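Local atomic coordinates of putative Xylose isomerase (PDB entry 3QXB), a protein that binds manganese and iron(III) ions in a TIM barrel of the xylose isomerase-like family and may act as an isomerase. Residues A[42-47]-A[82-87]; A[136-141]-A[150-155]; A[166-171]-A[203-208]. All coordinates share one frame; numbering follows the deposited sequence.

How the interactions relate
The three contacts follow one another along the chain of an eight-stranded parallel TIM barrel, and all belong to its outer layer, away from the metal site, which includes Glu178, Asp213, His244 and Glu286. Interaction 1 joins helix 36-46 to the turn leading into strand 85-90. Interactions 2 and 3 share helix 146-170: residues 150-155, near its start, pack on the loop after strand 130-133, while 166-171, at its end, meet the loop before strand 208-213. The centres of interactions 2 and 3 lie about 23 Å apart. Interactions 1 and 2 sit on opposite sides of the chain's centre, with centres about 38 Å apart, so the contacts belong to separate sectors of the helical shell.

Interaction 1. Residues A[42-47]-A[82-87]; sequences LVRDDL and AGLTIE
In this TIM barrel the last part of outer helix 36-46 packs against the turn that leads from the next helix, 65-81, into strand 85-90, and Val43 and Arg44 meet Ala82 and Leu84 there. The apolar half is a branch-to-branch contact: Val43 CG1 lies 3.9 Å from Leu84 CD1, the two side chains crossing at a slant. The other methyl of the leucine, Leu84 CD2, rests 4.0 Å from Arg44 CB, so Leu84 spreads its fork over two successive helix residues. Farther out, with CG anti to the backbone N (chi1 -175°) and a bend at chi3, Arg44 CD comes 3.2 Å from Ala82 O and Arg44 NH1 3.6 Å from Ala82 CB; no hydrogen bond joins the two segments. Arg44 instead grips Asp45 side-on in a salt bridge, NE to Asp45 OD1 at 2.8 Å and NH2 to Asp45 OD2 at 2.9 Å, which should restrict the guanidinium's rotation. Gly83, at positive phi, ends helix 65-81 in a Schellman motif and turns the chain toward the barrel. Deeper in, Val43 also packs on Val52 of strand 51-55, Leu84 touches Phe79 of helix 65-81, and Thr85 pairs through its backbone with Glu50 and Val52.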
ATOM      1  N   LEU A  42     -11.573  -6.492 -20.240  1.00 26.13           N
ATOM      2  CA  LEU A  42     -12.385  -5.838 -19.232  1.00 26.72           C
ATOM      3  C   LEU A  42     -12.429  -4.314 -19.419  1.00 26.44           C
ATOM      4  O   LEU A  42     -13.483  -3.721 -19.318  1.00 27.93           O
ATOM      5  CB  LEU A  42     -11.814  -6.161 -17.865  1.00 25.37           C
ATOM      6  CG  LEU A  42     -12.609  -5.794 -16.622  1.00 27.67           C
ATOM      7  CD1 LEU A  42     -12.050  -6.559 -15.440  1.00 23.18           C
ATOM      8  CD2 LEU A  42     -12.608  -4.323 -16.339  1.00 26.19           C
ATOM      9  N   VAL A  43     -11.287  -3.677 -19.666  1.00 25.39           N
ATOM     10  CA  VAL A  43     -11.292  -2.240 -19.867  1.00 24.54           C
ATOM     11  C   VAL A  43     -12.016  -1.911 -21.185  1.00 25.49           C
ATOM     12  O   VAL A  43     -12.791  -0.943 -21.264  1.00 24.22           O
ATOM     13  CB  VAL A  43      -9.877  -1.676 -19.862  1.00 24.19           C
ATOM     14  CG1 VAL A  43      -9.871  -0.232 -20.357  1.00 23.67           C
ATOM     15  CG2 VAL A  43      -9.268  -1.802 -18.431  1.00 22.65           C
ATOM     16  N   ARG A  44     -11.769  -2.712 -22.212  1.00 25.80           N
ATOM     17  CA  ARG A  44     -12.368  -2.440 -23.529  1.00 27.28           C
ATOM     18  C   ARG A  44     -13.856  -2.734 -23.597  1.00 29.14           C
ATOM     19  O   ARG A  44     -14.606  -1.974 -24.206  1.00 30.20           O
ATOM     20  CB  ARG A  44     -11.718  -3.289 -24.626  1.00 27.31           C
ATOM     21  CG  ARG A  44     -12.232  -2.943 -26.039  1.00 30.80           C
ATOM     22  CD  ARG A  44     -11.675  -3.899 -27.091  1.00 35.07           C
ATOM     23  NE  ARG A  44     -12.165  -5.238 -26.824  1.00 40.42           N
ATOM     24  CZ  ARG A  44     -11.540  -6.375 -27.131  1.00 43.77           C
ATOM     25  NH1 ARG A  44     -10.356  -6.376 -27.746  1.00 47.40           N
ATOM     26  NH2 ARG A  44     -12.115  -7.528 -26.813  1.00 44.11           N
ATOM     27  N   ASP A  45     -14.250  -3.878 -23.061  1.00 29.94           N
ATOM     28  CA  ASP A  45     -15.593  -4.397 -23.279  1.00 32.48           C
ATOM     29  C   ASP A  45     -16.511  -4.069 -22.113  1.00 32.69           C
ATOM     30  O   ASP A  45     -17.656  -3.663 -22.311  1.00 34.66           O
ATOM     31  CB  ASP A  45     -15.564  -5.916 -23.518  1.00 33.00           C
ATOM     32  CG  ASP A  45     -14.764  -6.309 -24.775  1.00 34.65           C
ATOM     33  OD1 ASP A  45     -14.780  -5.553 -25.788  1.00 34.50           O
ATOM     34  OD2 ASP A  45     -14.119  -7.382 -24.732  1.00 38.19           O
ATOM     35  N   ASP A  46     -16.022  -4.246 -20.896  1.00 31.33           N
ATOM     36  CA  ASP A  46     -16.834  -3.971 -19.727  1.00 31.16           C
ATOM     37  C   ASP A  46     -16.892  -2.497 -19.332  1.00 29.59           C
ATOM     38  O   ASP A  46     -17.978  -2.012 -19.028  1.00 29.47           O
ATOM     39  CB  ASP A  46     -16.376  -4.823 -18.555  1.00 30.66           C
ATOM     40  CG  ASP A  46     -16.538  -6.293 -18.822  1.00 35.25           C
ATOM     41  OD1 ASP A  46     -17.409  -6.645 -19.625  1.00 41.86           O
ATOM     42  OD2 ASP A  46     -15.807  -7.105 -18.222  1.00 41.78           O
ATOM     43  N   LEU A  47     -15.749  -1.793 -19.329  1.00 27.52           N
ATOM     44  CA  LEU A  47     -15.750  -0.360 -19.042  1.00 26.47           C
ATOM     45  C   LEU A  47     -15.932   0.497 -20.294  1.00 27.45           C
ATOM     46  O   LEU A  47     -16.297   1.652 -20.160  1.00 26.94           O
ATOM     47  CB  LEU A  47     -14.472   0.083 -18.354  1.00 25.67           C
ATOM     48  CG  LEU A  47     -14.070  -0.739 -17.131  1.00 23.20           C
ATOM     49  CD1 LEU A  47     -12.816  -0.112 -16.548  1.00 23.01           C
ATOM     50  CD2 LEU A  47     -15.203  -0.809 -16.153  1.00 21.71           C
ATOM     51  N   ALA A  82      -5.755  -5.017 -27.836  1.00 28.86           N
ATOM     52  CA  ALA A  82      -7.159  -4.752 -27.590  1.00 28.51           C
ATOM     53  C   ALA A  82      -7.573  -3.371 -28.105  1.00 28.84           C
ATOM     54  O   ALA A  82      -8.724  -2.993 -27.971  1.00 30.29           O
ATOM     55  CB  ALA A  82      -7.472  -4.868 -26.110  1.00 26.73           C
ATOM     56  N   GLY A  83      -6.637  -2.614 -28.659  1.00 28.85           N
ATOM     57  CA  GLY A  83      -6.909  -1.260 -29.176  1.00 30.49           C
ATOM     58  C   GLY A  83      -6.917  -0.169 -28.111  1.00 29.91           C
ATOM     59  O   GLY A  83      -7.479   0.918 -28.330  1.00 32.34           O
ATOM     60  N   LEU A  84      -6.296  -0.433 -26.977  1.00 28.89           N
ATOM     61  CA  LEU A  84      -6.231   0.535 -25.871  1.00 28.11           C
ATOM     62  C   LEU A  84      -4.872   1.236 -25.869  1.00 27.55           C
ATOM     63  O   LEU A  84      -3.867   0.690 -26.315  1.00 28.20           O
ATOM     64  CB  LEU A  84      -6.484  -0.173 -24.533  1.00 26.80           C
ATOM     65  CG  LEU A  84      -7.753  -1.057 -24.506  1.00 28.41           C
ATOM     66  CD1 LEU A  84      -7.776  -1.872 -23.262  1.00 26.39           C
ATOM     67  CD2 LEU A  84      -9.079  -0.267 -24.686  1.00 27.10           C
ATOM     68  N   THR A  85      -4.840   2.443 -25.341  1.00 27.07           N
ATOM     69  CA  THR A  85      -3.625   3.226 -25.266  1.00 25.53           C
ATOM     70  C   THR A  85      -3.255   3.432 -23.827  1.00 23.50           C
ATOM     71  O   THR A  85      -3.938   4.156 -23.117  1.00 22.00           O
ATOM     72  CB  THR A  85      -3.821   4.613 -25.916  1.00 26.64           C
ATOM     73  OG1 THR A  85      -4.219   4.432 -27.279  1.00 29.10           O
ATOM     74  CG2 THR A  85      -2.554   5.469 -25.852  1.00 25.87           C
ATOM     75  N   ILE A  86      -2.163   2.792 -23.411  1.00 22.33           N
ATOM     76  CA  ILE A  86      -1.520   3.088 -22.130  1.00 21.29           C
ATOM     77  C   ILE A  86      -0.666   4.374 -22.263  1.00 21.81           C
ATOM     78  O   ILE A  86       0.440   4.369 -22.851  1.00 18.87           O
ATOM     79  CB  ILE A  86      -0.680   1.947 -21.610  1.00 20.95           C
ATOM     80  CG1 ILE A  86      -1.516   0.668 -21.479  1.00 21.08           C
ATOM     81  CG2 ILE A  86      -0.036   2.346 -20.215  1.00 18.41           C
ATOM     82  CD1 ILE A  86      -0.768  -0.481 -20.829  1.00 21.58           C
ATOM     83  N   GLU A  87      -1.272   5.481 -21.816  1.00 21.73           N
ATOM     84  CA  GLU A  87      -0.662   6.799 -21.849  1.00 22.33           C
ATOM     85  C   GLU A  87       0.475   7.034 -20.862  1.00 21.91           C
ATOM     86  O   GLU A  87       1.401   7.838 -21.124  1.00 21.34           O
ATOM     87  CB  GLU A  87      -1.771   7.863 -21.657  1.00 24.49           C
ATOM     88  CG  GLU A  87      -2.748   7.829 -22.811  1.00 24.22           C
ATOM     89  CD  GLU A  87      -3.768   8.972 -22.788  1.00 27.84           C
ATOM     90  OE1 GLU A  87      -4.398   9.197 -21.742  1.00 28.88           O
ATOM     91  OE2 GLU A  87      -3.909   9.627 -23.834  1.00 28.13           O
TER

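Interaction 2. Residues A[136-141]-A[150-155]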
ATOM      1  N   GLY A 136       7.159  12.766  -2.901  1.00 23.32           N
ATOM      2  CA  GLY A 136       7.804  12.183  -1.704  1.00 23.61           C
ATOM      3  C   GLY A 136       7.294  12.810  -0.431  1.00 24.12           C
ATOM      4  O   GLY A 136       6.349  13.616  -0.453  1.00 25.47           O
ATOM      5  N   SER A 137       7.915  12.460   0.686  1.00 23.65           N
ATOM      6  CA  SER A 137       7.345  12.783   1.969  1.00 23.77           C
ATOM      7  C   SER A 137       8.383  13.092   3.019  1.00 23.66           C
ATOM      8  O   SER A 137       9.357  12.363   3.154  1.00 22.57           O
ATOM      9  CB  SER A 137       6.498  11.570   2.405  1.00 23.40           C
ATOM     10  OG  SER A 137       5.806  11.808   3.597  1.00 23.75           O
ATOM     11  N   TYR A 138       8.157  14.149   3.799  1.00 24.22           N
ATOM     12  CA  TYR A 138       9.042  14.491   4.913  1.00 24.04           C
ATOM     13  C   TYR A 138       8.704  13.682   6.135  1.00 24.21           C
ATOM     14  O   TYR A 138       7.556  13.386   6.394  1.00 25.50           O
ATOM     15  CB  TYR A 138       8.923  15.972   5.298  1.00 24.32           C
ATOM     16  CG  TYR A 138       9.449  16.930   4.270  1.00 24.54           C
ATOM     17  CD1 TYR A 138      10.812  17.023   3.997  1.00 23.10           C
ATOM     18  CD2 TYR A 138       8.571  17.774   3.560  1.00 25.79           C
ATOM     19  CE1 TYR A 138      11.295  17.918   3.028  1.00 24.54           C
ATOM     20  CE2 TYR A 138       9.060  18.690   2.611  1.00 26.52           C
ATOM     21  CZ  TYR A 138      10.415  18.739   2.336  1.00 22.50           C
ATOM     22  OH  TYR A 138      10.865  19.648   1.407  1.00 26.37           O
ATOM     23  N   SER A 139       9.710  13.393   6.930  1.00 25.22           N
ATOM     24  CA  SER A 139       9.489  12.779   8.225  1.00 26.27           C
ATOM     25  C   SER A 139       8.775  13.795   9.131  1.00 26.68           C
ATOM     26  O   SER A 139       8.735  14.982   8.820  1.00 27.21           O
ATOM     27  CB  SER A 139      10.811  12.315   8.856  1.00 26.23           C
ATOM     28  OG  SER A 139      11.583  13.407   9.321  1.00 29.39           O
ATOM     29  N   ALA A 140       8.232  13.324  10.241  1.00 27.06           N
ATOM     30  CA  ALA A 140       7.513  14.162  11.193  1.00 28.18           C
ATOM     31  C   ALA A 140       8.372  15.313  11.730  1.00 29.46           C
ATOM     32  O   ALA A 140       7.905  16.436  11.817  1.00 30.26           O
ATOM     33  CB  ALA A 140       6.990  13.294  12.374  1.00 28.66           C
ATOM     34  N   ALA A 141       9.618  15.021  12.102  1.00 29.82           N
ATOM     35  CA  ALA A 141      10.570  16.039  12.565  1.00 31.28           C
ATOM     36  C   ALA A 141      10.945  17.039  11.440  1.00 30.50           C
ATOM     37  O   ALA A 141      10.863  18.268  11.628  1.00 30.86           O
ATOM     38  CB  ALA A 141      11.847  15.358  13.158  1.00 31.23           C
ATOM     39  N   GLU A 150      14.061  22.710   3.070  1.00 27.69           N
ATOM     40  CA  GLU A 150      14.738  23.350   1.952  1.00 28.25           C
ATOM     41  C   GLU A 150      15.955  22.598   1.489  1.00 27.00           C
ATOM     42  O   GLU A 150      16.165  22.451   0.300  1.00 26.21           O
ATOM     43  CB  GLU A 150      15.134  24.795   2.290  1.00 30.28           C
ATOM     44  CG  GLU A 150      14.197  25.757   1.629  1.00 34.06           C
ATOM     45  CD  GLU A 150      14.243  25.640   0.090  1.00 36.72           C
ATOM     46  OE1 GLU A 150      15.281  25.248  -0.553  1.00 40.19           O
ATOM     47  OE2 GLU A 150      13.170  25.885  -0.480  1.00 41.68           O
ATOM     48  N   GLU A 151      16.750  22.137   2.443  1.00 27.33           N
ATOM     49  CA  GLU A 151      17.920  21.326   2.138  1.00 26.89           C
ATOM     50  C   GLU A 151      17.520  20.055   1.351  1.00 23.93           C
ATOM     51  O   GLU A 151      18.147  19.713   0.337  1.00 21.64           O
ATOM     52  CB  GLU A 151      18.633  20.959   3.451  1.00 27.56           C
ATOM     53  CG  GLU A 151      19.902  20.161   3.286  1.00 30.38           C
ATOM     54  CD  GLU A 151      20.466  19.653   4.608  1.00 34.77           C
ATOM     55  OE1 GLU A 151      19.868  19.915   5.668  1.00 36.59           O
ATOM     56  OE2 GLU A 151      21.522  18.987   4.563  1.00 39.69           O
ATOM     57  N   ILE A 152      16.461  19.403   1.809  1.00 22.94           N
ATOM     58  CA  ILE A 152      16.027  18.107   1.259  1.00 22.58           C
ATOM     59  C   ILE A 152      15.429  18.306  -0.120  1.00 21.96           C
ATOM     60  O   ILE A 152      15.715  17.549  -1.073  1.00 21.34           O
ATOM     61  CB  ILE A 152      15.076  17.395   2.246  1.00 22.59           C
ATOM     62  CG1 ILE A 152      15.837  17.058   3.528  1.00 22.66           C
ATOM     63  CG2 ILE A 152      14.477  16.145   1.660  1.00 19.03           C
ATOM     64  CD1 ILE A 152      14.911  16.588   4.648  1.00 24.25           C
ATOM     65  N   TYR A 153      14.651  19.373  -0.244  1.00 22.27           N
ATOM     66  CA  TYR A 153      14.047  19.726  -1.498  1.00 22.19           C
ATOM     67  C   TYR A 153      15.092  20.062  -2.576  1.00 21.36           C
ATOM     68  O   TYR A 153      14.930  19.666  -3.733  1.00 20.67           O
ATOM     69  CB  TYR A 153      13.062  20.893  -1.308  1.00 23.19           C
ATOM     70  CG  TYR A 153      12.548  21.393  -2.618  1.00 24.42           C
ATOM     71  CD1 TYR A 153      11.800  20.571  -3.447  1.00 25.80           C
ATOM     72  CD2 TYR A 153      12.854  22.645  -3.052  1.00 26.32           C
ATOM     73  CE1 TYR A 153      11.355  21.014  -4.688  1.00 25.99           C
ATOM     74  CE2 TYR A 153      12.425  23.103  -4.291  1.00 27.82           C
ATOM     75  CZ  TYR A 153      11.680  22.280  -5.102  1.00 27.72           C
ATOM     76  OH  TYR A 153      11.260  22.786  -6.300  1.00 31.04           O
ATOM     77  N   ALA A 154      16.186  20.753  -2.227  1.00 21.79           N
ATOM     78  CA  ALA A 154      17.135  21.135  -3.259  1.00 21.07           C
ATOM     79  C   ALA A 154      17.781  19.867  -3.870  1.00 21.16           C
ATOM     80  O   ALA A 154      18.024  19.779  -5.075  1.00 19.50           O
ATOM     81  CB  ALA A 154      18.210  22.091  -2.703  1.00 21.50           C
ATOM     82  N   ILE A 155      17.991  18.871  -3.022  1.00 21.09           N
ATOM     83  CA  ILE A 155      18.519  17.598  -3.477  1.00 21.40           C
ATOM     84  C   ILE A 155      17.481  16.894  -4.341  1.00 20.66           C
ATOM     85  O   ILE A 155      17.812  16.353  -5.388  1.00 21.17           O
ATOM     86  CB  ILE A 155      18.963  16.758  -2.290  1.00 21.06           C
ATOM     87  CG1 ILE A 155      20.243  17.384  -1.700  1.00 24.59           C
ATOM     88  CG2 ILE A 155      19.148  15.261  -2.703  1.00 20.83           C
ATOM     89  CD1 ILE A 155      20.480  17.083  -0.221  1.00 27.41           C
TER
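Tyr138 reaches from the loop after strand 130-133 to the flank of helix 146-170, where Ile152 and Tyr153 receive it. Its CB does not aim straight at the helix; with CG anti to the carbonyl carbon (chi1 -68°), the ring extends across and brings its far end close. Along one side of the ring, Tyr138 CD1 lies 4.2 Å from Ile152 CD1, the tip of the longer isoleucine branch. One atom on, Tyr138 CE1 is 3.9 Å from Ile152 CG2 and equally far from Ile152 CB, which sits at the ring edge in the plane. The two side chains run past each other in opposite senses. At the end, Tyr138 OH passes 3.7 Å from Tyr153 CB, a van der Waals contact, while its hydrogen bond goes to the backbone O of Arg149, one turn back in the helix. That bond satisfies the hydroxyl of a buried tyrosine. Tyr153 turns its own ring away, toward Phe186, which it meets edge-to-face, and its OH hydrogen-bonds to Asp199 OD2. Next along the loop, Ser139 N-caps the short helix 140-143, its OG accepting a hydrogen bond from Asp142 N. The whole is a beta-alpha connection of a TIM barrel, its loop packed back onto the helix that follows.

Interaction 3. Residues A[166-171]-A[203-208]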
ATOM      1  N   TYR A 166      17.659  10.942 -17.834  1.00 20.00           N
ATOM      2  CA  TYR A 166      17.607   9.493 -18.039  1.00 20.10           C
ATOM      3  C   TYR A 166      16.353   9.050 -18.814  1.00 19.96           C
ATOM      4  O   TYR A 166      16.442   8.233 -19.725  1.00 19.65           O
ATOM      5  CB  TYR A 166      17.743   8.761 -16.709  1.00 20.59           C
ATOM      6  CG  TYR A 166      17.791   7.260 -16.861  1.00 19.66           C
ATOM      7  CD1 TYR A 166      18.869   6.649 -17.473  1.00 20.31           C
ATOM      8  CD2 TYR A 166      16.781   6.460 -16.363  1.00 18.25           C
ATOM      9  CE1 TYR A 166      18.926   5.304 -17.608  1.00 21.85           C
ATOM     10  CE2 TYR A 166      16.836   5.117 -16.483  1.00 19.15           C
ATOM     11  CZ  TYR A 166      17.906   4.523 -17.094  1.00 20.60           C
ATOM     12  OH  TYR A 166      17.975   3.133 -17.228  1.00 18.71           O
ATOM     13  N   ALA A 167      15.187   9.584 -18.464  1.00 19.68           N
ATOM     14  CA  ALA A 167      13.942   9.226 -19.106  1.00 19.66           C
ATOM     15  C   ALA A 167      14.058   9.572 -20.589  1.00 20.06           C
ATOM     16  O   ALA A 167      13.719   8.747 -21.427  1.00 19.69           O
ATOM     17  CB  ALA A 167      12.736   9.963 -18.477  1.00 18.22           C
ATOM     18  N   LYS A 168      14.573  10.764 -20.909  1.00 21.22           N
ATOM     19  CA  LYS A 168      14.721  11.131 -22.319  1.00 22.29           C
ATOM     20  C   LYS A 168      15.606  10.116 -23.050  1.00 22.44           C
ATOM     21  O   LYS A 168      15.281   9.698 -24.128  1.00 22.83           O
ATOM     22  CB  LYS A 168      15.313  12.527 -22.518  1.00 23.79           C
ATOM     23  CG  LYS A 168      15.198  12.927 -24.071  1.00 27.80           C
ATOM     24  CD  LYS A 168      15.920  14.180 -24.424  1.00 36.18           C
ATOM     25  CE  LYS A 168      17.441  13.968 -24.527  1.00 41.04           C
ATOM     26  NZ  LYS A 168      17.968  13.759 -25.947  1.00 42.99           N
ATOM     27  N   ARG A 169      16.729   9.719 -22.446  1.00 22.31           N
ATOM     28  CA  ARG A 169      17.583   8.753 -23.057  1.00 23.81           C
ATOM     29  C   ARG A 169      16.859   7.408 -23.279  1.00 24.31           C
ATOM     30  O   ARG A 169      17.098   6.760 -24.285  1.00 24.87           O
ATOM     31  CB  ARG A 169      18.801   8.530 -22.176  1.00 24.59           C
ATOM     32  CG  ARG A 169      19.908   7.817 -22.830  1.00 29.82           C
ATOM     33  CD  ARG A 169      21.139   7.880 -21.868  1.00 35.76           C
ATOM     34  NE  ARG A 169      21.415   6.536 -21.404  1.00 39.33           N
ATOM     35  CZ  ARG A 169      21.766   6.173 -20.178  1.00 37.38           C
ATOM     36  NH1 ARG A 169      21.918   7.036 -19.147  1.00 37.14           N
ATOM     37  NH2 ARG A 169      21.961   4.884 -20.006  1.00 41.03           N
ATOM     38  N   GLN A 170      15.986   7.002 -22.344  1.00 23.20           N
ATOM     39  CA  GLN A 170      15.217   5.768 -22.483  1.00 22.60           C
ATOM     40  C   GLN A 170      13.977   5.896 -23.427  1.00 23.41           C
ATOM     41  O   GLN A 170      13.262   4.938 -23.649  1.00 22.87           O
ATOM     42  CB  GLN A 170      14.818   5.282 -21.092  1.00 22.03           C
ATOM     43  CG  GLN A 170      16.063   4.988 -20.152  1.00 21.76           C
ATOM     44  CD  GLN A 170      17.142   4.138 -20.839  1.00 26.99           C
ATOM     45  OE1 GLN A 170      18.340   4.451 -20.842  1.00 33.37           O
ATOM     46  NE2 GLN A 170      16.717   3.123 -21.449  1.00 24.26           N
ATOM     47  N   GLY A 171      13.751   7.078 -23.983  1.00 22.83           N
ATOM     48  CA  GLY A 171      12.697   7.261 -24.985  1.00 21.50           C
ATOM     49  C   GLY A 171      11.400   7.809 -24.434  1.00 20.95           C
ATOM     50  O   GLY A 171      10.472   7.982 -25.202  1.00 22.09           O
ATOM     51  N   ARG A 203      14.895  23.426 -17.238  1.00 24.63           N
ATOM     52  CA  ARG A 203      16.030  22.718 -16.659  1.00 24.58           C
ATOM     53  C   ARG A 203      15.997  21.231 -17.005  1.00 24.14           C
ATOM     54  O   ARG A 203      16.971  20.532 -16.747  1.00 23.97           O
ATOM     55  CB  ARG A 203      15.979  22.808 -15.130  1.00 25.31           C
ATOM     56  CG  ARG A 203      16.137  24.138 -14.554  1.00 26.01           C
ATOM     57  CD  ARG A 203      16.283  24.074 -13.048  1.00 26.51           C
ATOM     58  NE  ARG A 203      17.616  23.628 -12.681  1.00 27.25           N
ATOM     59  CZ  ARG A 203      18.058  23.473 -11.431  1.00 28.38           C
ATOM     60  NH1 ARG A 203      17.292  23.760 -10.387  1.00 28.14           N
ATOM     61  NH2 ARG A 203      19.300  23.045 -11.235  1.00 29.66           N
ATOM     62  N   THR A 204      14.881  20.743 -17.549  1.00 23.79           N
ATOM     63  CA  THR A 204      14.681  19.283 -17.704  1.00 22.91           C
ATOM     64  C   THR A 204      14.714  18.932 -19.190  1.00 23.18           C
ATOM     65  O   THR A 204      14.229  19.688 -20.031  1.00 23.71           O
ATOM     66  CB  THR A 204      13.388  18.796 -17.006  1.00 22.70           C
ATOM     67  OG1 THR A 204      12.248  19.477 -17.534  1.00 22.60           O
ATOM     68  CG2 THR A 204      13.444  19.010 -15.491  1.00 20.51           C
ATOM     69  N   GLU A 205      15.340  17.797 -19.521  1.00 23.29           N
ATOM     70  CA  GLU A 205      15.524  17.420 -20.945  1.00 23.31           C
ATOM     71  C   GLU A 205      14.209  17.004 -21.607  1.00 22.61           C
ATOM     72  O   GLU A 205      14.051  17.129 -22.804  1.00 20.68           O
ATOM     73  CB  GLU A 205      16.609  16.337 -21.068  1.00 24.20           C
ATOM     74  CG  GLU A 205      17.967  16.912 -20.732  1.00 27.60           C
ATOM     75  CD  GLU A 205      19.144  16.030 -21.011  1.00 30.60           C
ATOM     76  OE1 GLU A 205      19.030  15.064 -21.794  1.00 32.46           O
ATOM     77  OE2 GLU A 205      20.224  16.348 -20.451  1.00 33.78           O
ATOM     78  N   ILE A 206      13.257  16.564 -20.795  1.00 21.35           N
ATOM     79  CA  ILE A 206      11.874  16.405 -21.188  1.00 21.03           C
ATOM     80  C   ILE A 206      11.014  17.151 -20.139  1.00 21.89           C
ATOM     81  O   ILE A 206      11.438  17.378 -19.008  1.00 20.41           O
ATOM     82  CB  ILE A 206      11.446  14.883 -21.310  1.00 21.41           C
ATOM     83  CG1 ILE A 206      11.749  14.143 -20.016  1.00 20.68           C
ATOM     84  CG2 ILE A 206      12.124  14.224 -22.544  1.00 17.44           C
ATOM     85  CD1 ILE A 206      11.061  12.738 -19.803  1.00 16.69           C
ATOM     86  N   PRO A 207       9.796  17.522 -20.508  1.00 22.88           N
ATOM     87  CA  PRO A 207       8.980  18.239 -19.532  1.00 24.31           C
ATOM     88  C   PRO A 207       8.592  17.414 -18.312  1.00 22.87           C
ATOM     89  O   PRO A 207       8.328  16.212 -18.419  1.00 23.02           O
ATOM     90  CB  PRO A 207       7.738  18.605 -20.339  1.00 25.67           C
ATOM     91  CG  PRO A 207       7.753  17.598 -21.511  1.00 26.49           C
ATOM     92  CD  PRO A 207       9.162  17.463 -21.837  1.00 23.38           C
ATOM     93  N   VAL A 208       8.574  18.065 -17.161  1.00 23.05           N
ATOM     94  CA  VAL A 208       7.988  17.494 -15.933  1.00 22.22           C
ATOM     95  C   VAL A 208       6.740  18.321 -15.701  1.00 23.02           C
ATOM     96  O   VAL A 208       6.776  19.559 -15.681  1.00 22.41           O
ATOM     97  CB  VAL A 208       8.982  17.562 -14.742  1.00 22.05           C
ATOM     98  CG1 VAL A 208       8.370  17.054 -13.415  1.00 21.54           C
ATOM     99  CG2 VAL A 208      10.264  16.811 -15.088  1.00 20.13           C
TER
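Apolar contacts come first, with Ile206 set against Ala167 and Lys168 on the last turns of helix 146-170. Ile206 CD1 presses on Ala167 CB at 3.5 Å, while the shorter branch, Ile206 CG2, meets the lysine stem, 3.6 Å from Lys168 CB and 3.7 Å from Lys168 CG. With chi1 at 55°, Ile206 CG1 stands between the backbone N and the carbonyl carbon, and the two branches meet adjacent helix residues. Ala167 and Ile206 both also touch Leu175 of strand 174-177, so this layer lies between helix and barrel wall; in this TIM barrel the loop between helix 190-200 and strand 208-213 runs past the last turns of helix 146-170. The charged pair is looser. Lys168 crosses Glu205 at about a right angle, Lys168 CE 3.3 Å from Glu205 OE1, yet Lys168 NZ stays 4.5 Å from that oxygen, beyond a salt bridge; any attraction would probably be modest at this exposed edge. No hydrogen bond crosses between the two segments. Within the loop, Thr204 OG1 donates to Ile206 O at 2.7 Å, approaching from above the carbonyl plane, a bond that spans Glu205. Gly171 N hydrogen-bonds to Lys168 O at 3.0 Å within the Schellman motif at Gly171.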